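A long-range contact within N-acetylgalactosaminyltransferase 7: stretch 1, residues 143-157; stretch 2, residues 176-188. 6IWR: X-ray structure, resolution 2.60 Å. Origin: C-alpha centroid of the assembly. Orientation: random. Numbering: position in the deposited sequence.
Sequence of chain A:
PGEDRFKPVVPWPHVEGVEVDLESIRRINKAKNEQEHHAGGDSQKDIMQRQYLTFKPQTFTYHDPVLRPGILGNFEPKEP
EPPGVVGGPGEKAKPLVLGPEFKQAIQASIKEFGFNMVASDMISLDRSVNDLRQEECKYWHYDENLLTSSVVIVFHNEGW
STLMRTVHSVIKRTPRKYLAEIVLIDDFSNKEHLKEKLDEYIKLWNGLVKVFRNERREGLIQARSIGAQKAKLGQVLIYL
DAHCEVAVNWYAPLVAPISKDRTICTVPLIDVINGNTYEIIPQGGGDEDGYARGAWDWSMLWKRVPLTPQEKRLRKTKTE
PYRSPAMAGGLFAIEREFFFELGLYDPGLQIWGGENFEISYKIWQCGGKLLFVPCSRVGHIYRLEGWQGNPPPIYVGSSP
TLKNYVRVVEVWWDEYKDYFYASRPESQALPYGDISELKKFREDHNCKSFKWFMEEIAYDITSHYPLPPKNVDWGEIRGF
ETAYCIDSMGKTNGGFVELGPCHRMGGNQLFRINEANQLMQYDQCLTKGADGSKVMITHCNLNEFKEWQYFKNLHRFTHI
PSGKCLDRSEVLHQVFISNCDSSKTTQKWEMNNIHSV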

# COMPACT_ATOMS: atom_id res chain seq x y z
N ASP A 143 49.19 -4.01 1.78
CA ASP A 143 50.37 -4.28 2.59
C ASP A 143 50.38 -5.51 3.48
O ASP A 143 51.45 -5.95 3.82
N GLU A 144 49.24 -6.04 3.90
CA GLU A 144 49.19 -7.25 4.76
C GLU A 144 49.34 -6.93 6.21
O GLU A 144 49.19 -7.76 7.06
N ASN A 145 49.56 -5.66 6.45
CA ASN A 145 49.94 -5.07 7.69
C ASN A 145 48.68 -4.56 8.39
O ASN A 145 48.74 -3.74 9.28
N LEU A 146 47.53 -5.05 7.95
CA LEU A 146 46.22 -4.59 8.35
C LEU A 146 45.84 -4.89 9.78
O LEU A 146 46.36 -5.79 10.40
N LEU A 147 44.93 -4.09 10.30
CA LEU A 147 44.35 -4.30 11.61
C LEU A 147 43.48 -5.54 11.63
O LEU A 147 42.88 -5.88 10.64
N THR A 148 43.39 -6.20 12.77
CA THR A 148 42.43 -7.28 12.94
C THR A 148 41.02 -6.72 13.18
O THR A 148 40.84 -5.53 13.43
N SER A 149 40.00 -7.58 13.12
CA SER A 149 38.64 -7.09 13.31
C SER A 149 37.77 -8.06 14.10
O SER A 149 37.87 -9.29 13.94
N SER A 150 36.90 -7.50 14.92
CA SER A 150 35.73 -8.22 15.43
C SER A 150 34.55 -7.84 14.54
O SER A 150 34.21 -6.66 14.44
N VAL A 151 33.93 -8.81 13.86
CA VAL A 151 32.67 -8.49 13.20
C VAL A 151 31.54 -8.76 14.19
O VAL A 151 31.49 -9.82 14.82
N VAL A 152 30.67 -7.78 14.37
CA VAL A 152 29.54 -7.92 15.28
C VAL A 152 28.27 -7.89 14.44
O VAL A 152 28.12 -7.04 13.55
N ILE A 153 27.40 -8.86 14.69
CA ILE A 153 26.11 -9.00 14.02
C ILE A 153 25.07 -8.95 15.12
O ILE A 153 25.02 -9.84 15.98
N VAL A 154 24.26 -7.91 15.11
CA VAL A 154 23.12 -7.80 16.00
C VAL A 154 21.93 -8.45 15.31
O VAL A 154 21.67 -8.19 14.13
N PHE A 155 21.23 -9.34 16.00
CA PHE A 155 20.08 -9.96 15.38
C PHE A 155 18.91 -9.99 16.35
O PHE A 155 19.08 -9.94 17.58
N HIS A 156 17.71 -10.04 15.77
CA HIS A 156 16.47 -10.23 16.52
C HIS A 156 15.57 -11.12 15.68
O HIS A 156 15.12 -10.70 14.61
N ASN A 157 15.33 -12.35 16.14
CA ASN A 157 14.36 -13.25 15.52
C ASN A 157 14.69 -13.58 14.07
O ASN A 157 13.81 -14.01 13.32
N ARG A 176 41.78 -15.70 7.53
CA ARG A 176 41.67 -16.15 8.92
C ARG A 176 42.41 -15.23 9.87
O ARG A 176 41.90 -14.91 10.96
N LYS A 177 43.61 -14.78 9.49
CA LYS A 177 44.47 -14.10 10.45
C LYS A 177 43.96 -12.71 10.84
O LYS A 177 44.36 -12.18 11.88
N TYR A 178 43.07 -12.10 10.05
CA TYR A 178 42.51 -10.81 10.45
C TYR A 178 41.20 -10.94 11.21
O TYR A 178 40.76 -9.97 11.82
N LEU A 179 40.58 -12.12 11.22
CA LEU A 179 39.27 -12.31 11.83
C LEU A 179 39.48 -12.71 13.28
O LEU A 179 39.72 -13.88 13.58
N ALA A 180 39.35 -11.76 14.19
CA ALA A 180 39.63 -12.04 15.60
C ALA A 180 38.52 -12.83 16.28
O ALA A 180 38.79 -13.57 17.23
N GLU A 181 37.27 -12.67 15.83
CA GLU A 181 36.07 -13.23 16.46
C GLU A 181 34.86 -12.71 15.71
O GLU A 181 34.90 -11.63 15.11
N ILE A 182 33.78 -13.48 15.74
CA ILE A 182 32.49 -13.04 15.23
C ILE A 182 31.55 -13.04 16.42
O ILE A 182 31.23 -14.10 16.97
N VAL A 183 31.12 -11.86 16.83
CA VAL A 183 30.27 -11.69 18.01
C VAL A 183 28.84 -11.48 17.55
O VAL A 183 28.52 -10.45 16.93
N LEU A 184 27.97 -12.45 17.82
CA LEU A 184 26.54 -12.27 17.55
C LEU A 184 25.91 -11.70 18.80
O LEU A 184 26.18 -12.18 19.91
N ILE A 185 25.11 -10.65 18.64
CA ILE A 185 24.39 -10.01 19.74
C ILE A 185 22.91 -10.31 19.56
O ILE A 185 22.25 -9.76 18.66
N ASP A 186 22.38 -11.16 20.43
CA ASP A 186 20.97 -11.50 20.44
C ASP A 186 20.21 -10.41 21.18
O ASP A 186 20.35 -10.28 22.40
N ASP A 187 19.41 -9.63 20.46
CA ASP A 187 18.63 -8.58 21.13
C ASP A 187 17.25 -9.11 21.52
O ASP A 187 16.21 -8.63 21.07
N PHE A 188 17.26 -10.13 22.38
CA PHE A 188 16.06 -10.56 23.10
C PHE A 188 15.07 -11.29 22.18
O PHE A 188 13.86 -11.09 22.28

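Strands 149-155 and 179-186 run parallel, and their side chains alternate between the two faces of the sheet. One face carries Ser149, Val151, Ile153 and Phe155 beside Leu179, Ile182, Leu184 and Asp186. Val151 (m) fits between two neighbours: its CG1 lies 3.9 Å from Leu179 CD2, and its CG2 lies 3.6 Å from Ile182 CG2. Ile153 (m, t) extends CD1 to within 4.2 Å of Ile182 CG2 and 3.8 Å of Leu184 CD2. Phe155 (p) points to the same face, and its ring end comes nearer the partner strand. Asp186 CA sits over one face of the Phe155 ring, 4.0 Å from the centroid, while Leu184 CB meets the edge, 3.9 Å from Phe155 CE2.

The other face carries Ser150, Val152 and Val154 beside Glu181, Val183 and Ile185. Val154 (t) rests its CG2 3.9 Å from Ile185 CB. Here the polar pair is Ser150 and Glu181: Ser150 OG (m) donates to Glu181 OE2 at 2.8 Å.

Before the strands, Tyr178 (m) lays its ring against stretch 1. Leu146 (m) covers one face, with CD1 4.2 Å from the centroid of the Tyr178 ring. Tyr178 OH reaches past it and donates to Glu144 O at 2.9 Å. At the far end, His156 (t) donates from ND1 to Asp187 O at 3.1 Å.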

# COMPACT_ATOMS: atom_id res chain seq x y z
CB ASP A 143 50.77 -3.05 3.40
CG ASP A 143 52.00 -2.38 2.86
OD1 ASP A 143 52.52 -2.81 1.84
OD2 ASP A 143 52.44 -1.40 3.47
CB GLU A 144 50.26 -8.29 4.41
CG GLU A 144 50.15 -8.92 3.05
CD GLU A 144 51.44 -8.85 2.27
OE1 GLU A 144 52.28 -8.01 2.56
OE2 GLU A 144 51.60 -9.66 1.35
CB ASN A 145 50.86 -3.94 7.31
CG ASN A 145 51.55 -3.34 8.46
OD1 ASN A 145 51.81 -4.00 9.44
ND2 ASN A 145 51.85 -2.08 8.35
CB LEU A 146 45.18 -5.24 7.45
CG LEU A 146 45.36 -5.12 5.95
CD1 LEU A 146 44.80 -6.35 5.25
CD2 LEU A 146 44.69 -3.86 5.46
CB LEU A 147 43.47 -3.11 11.98
CG LEU A 147 43.93 -1.86 12.71
CD1 LEU A 147 45.39 -1.86 13.07
CD2 LEU A 147 43.59 -0.61 11.93
CB THR A 148 42.84 -8.16 14.11
OG1 THR A 148 42.78 -7.38 15.32
CG2 THR A 148 44.27 -8.68 13.92
CB SER A 149 37.95 -6.80 11.96
OG SER A 149 38.60 -5.74 11.28
CB SER A 150 35.47 -7.83 16.88
OG SER A 150 36.58 -8.16 17.72
CB VAL A 151 32.47 -9.27 11.87
CG1 VAL A 151 33.77 -9.46 11.09
CG2 VAL A 151 31.74 -10.58 12.04
CB VAL A 152 29.53 -6.86 16.39
CG1 VAL A 152 30.95 -6.32 16.65
CG2 VAL A 152 28.65 -5.78 16.03
CB ILE A 153 26.01 -10.32 13.24
CG1 ILE A 153 27.09 -10.42 12.18
CG2 ILE A 153 24.64 -10.45 12.57
CD1 ILE A 153 27.24 -11.79 11.67
CB VAL A 154 22.84 -6.33 16.34
CG1 VAL A 154 21.54 -6.19 17.12
CG2 VAL A 154 24.04 -5.74 17.09
CB PHE A 155 20.40 -11.37 14.86
CG PHE A 155 20.59 -12.39 15.93
CD1 PHE A 155 19.51 -13.13 16.40
CD2 PHE A 155 21.85 -12.65 16.44
CE1 PHE A 155 19.66 -14.09 17.37
CE2 PHE A 155 22.02 -13.62 17.43
CZ PHE A 155 20.92 -14.33 17.91
CB HIS A 156 15.80 -8.89 16.85
CG HIS A 156 14.44 -9.02 17.45
ND1 HIS A 156 14.23 -9.21 18.81
CD2 HIS A 156 13.21 -8.99 16.89
CE1 HIS A 156 12.94 -9.31 19.05
NE2 HIS A 156 12.29 -9.17 17.90
CB ASN A 157 12.95 -12.68 15.63
CG ASN A 157 12.33 -12.93 16.99
OD1 ASN A 157 12.92 -13.63 17.84
ND2 ASN A 157 11.15 -12.37 17.22
CB ARG A 176 42.20 -17.57 9.03
CG ARG A 176 41.62 -18.51 7.97
CD ARG A 176 42.05 -19.96 8.21
NE ARG A 176 43.42 -20.19 7.78
CZ ARG A 176 43.74 -20.80 6.64
NH1 ARG A 176 42.77 -21.22 5.84
NH2 ARG A 176 45.01 -20.99 6.30
CB LYS A 177 45.89 -14.01 9.90
CG LYS A 177 46.00 -13.20 8.62
CD LYS A 177 47.46 -12.98 8.24
CE LYS A 177 48.01 -14.15 7.45
NZ LYS A 177 47.89 -13.83 6.01
CB TYR A 178 42.32 -9.90 9.24
CG TYR A 178 43.60 -9.80 8.46
CD1 TYR A 178 44.63 -8.97 8.89
CD2 TYR A 178 43.81 -10.59 7.34
CE1 TYR A 178 45.82 -8.90 8.20
CE2 TYR A 178 45.00 -10.52 6.65
CZ TYR A 178 45.99 -9.69 7.09
OH TYR A 178 47.16 -9.65 6.39
CB LEU A 179 38.49 -13.37 11.08
CG LEU A 179 37.00 -13.09 10.96
CD1 LEU A 179 36.22 -14.38 11.08
CD2 LEU A 179 36.52 -12.07 11.95
CB ALA A 180 39.88 -10.73 16.34
CB GLU A 181 35.97 -12.85 17.95
CG GLU A 181 35.69 -11.36 18.16
CD GLU A 181 35.59 -10.93 19.61
OE1 GLU A 181 35.37 -11.81 20.49
OE2 GLU A 181 35.71 -9.69 19.87
CB ILE A 182 31.96 -13.94 14.10
CG1 ILE A 182 32.91 -13.90 12.89
CG2 ILE A 182 30.54 -13.49 13.73
CD1 ILE A 182 32.55 -14.90 11.76
CB VAL A 183 30.75 -10.50 18.86
CG1 VAL A 183 29.70 -10.14 19.92
CG2 VAL A 183 32.08 -10.81 19.50
CB LEU A 184 25.87 -13.59 17.15
CG LEU A 184 26.55 -14.51 16.14
CD1 LEU A 184 25.80 -15.84 16.07
CD2 LEU A 184 26.70 -13.89 14.73
CB ILE A 185 24.63 -8.50 19.80
CG1 ILE A 185 26.11 -8.19 19.97
CG2 ILE A 185 23.84 -7.92 20.97
CD1 ILE A 185 26.62 -8.48 21.34
CB ASP A 186 20.77 -12.83 21.15
CG ASP A 186 19.35 -13.31 21.08
OD1 ASP A 186 18.45 -12.47 20.82
OD2 ASP A 186 19.15 -14.52 21.27
CB ASP A 187 18.50 -7.35 20.25
CG ASP A 187 18.10 -6.13 21.04
OD1 ASP A 187 18.48 -6.06 22.23
OD2 ASP A 187 17.40 -5.26 20.47
CB PHE A 188 15.38 -9.37 23.78
CG PHE A 188 14.59 -9.74 24.98
CD1 PHE A 188 15.17 -10.48 25.99
CD2 PHE A 188 13.27 -9.35 25.12
CE1 PHE A 188 14.44 -10.84 27.12
CE2 PHE A 188 12.53 -9.69 26.24
CZ PHE A 188 13.12 -10.44 27.24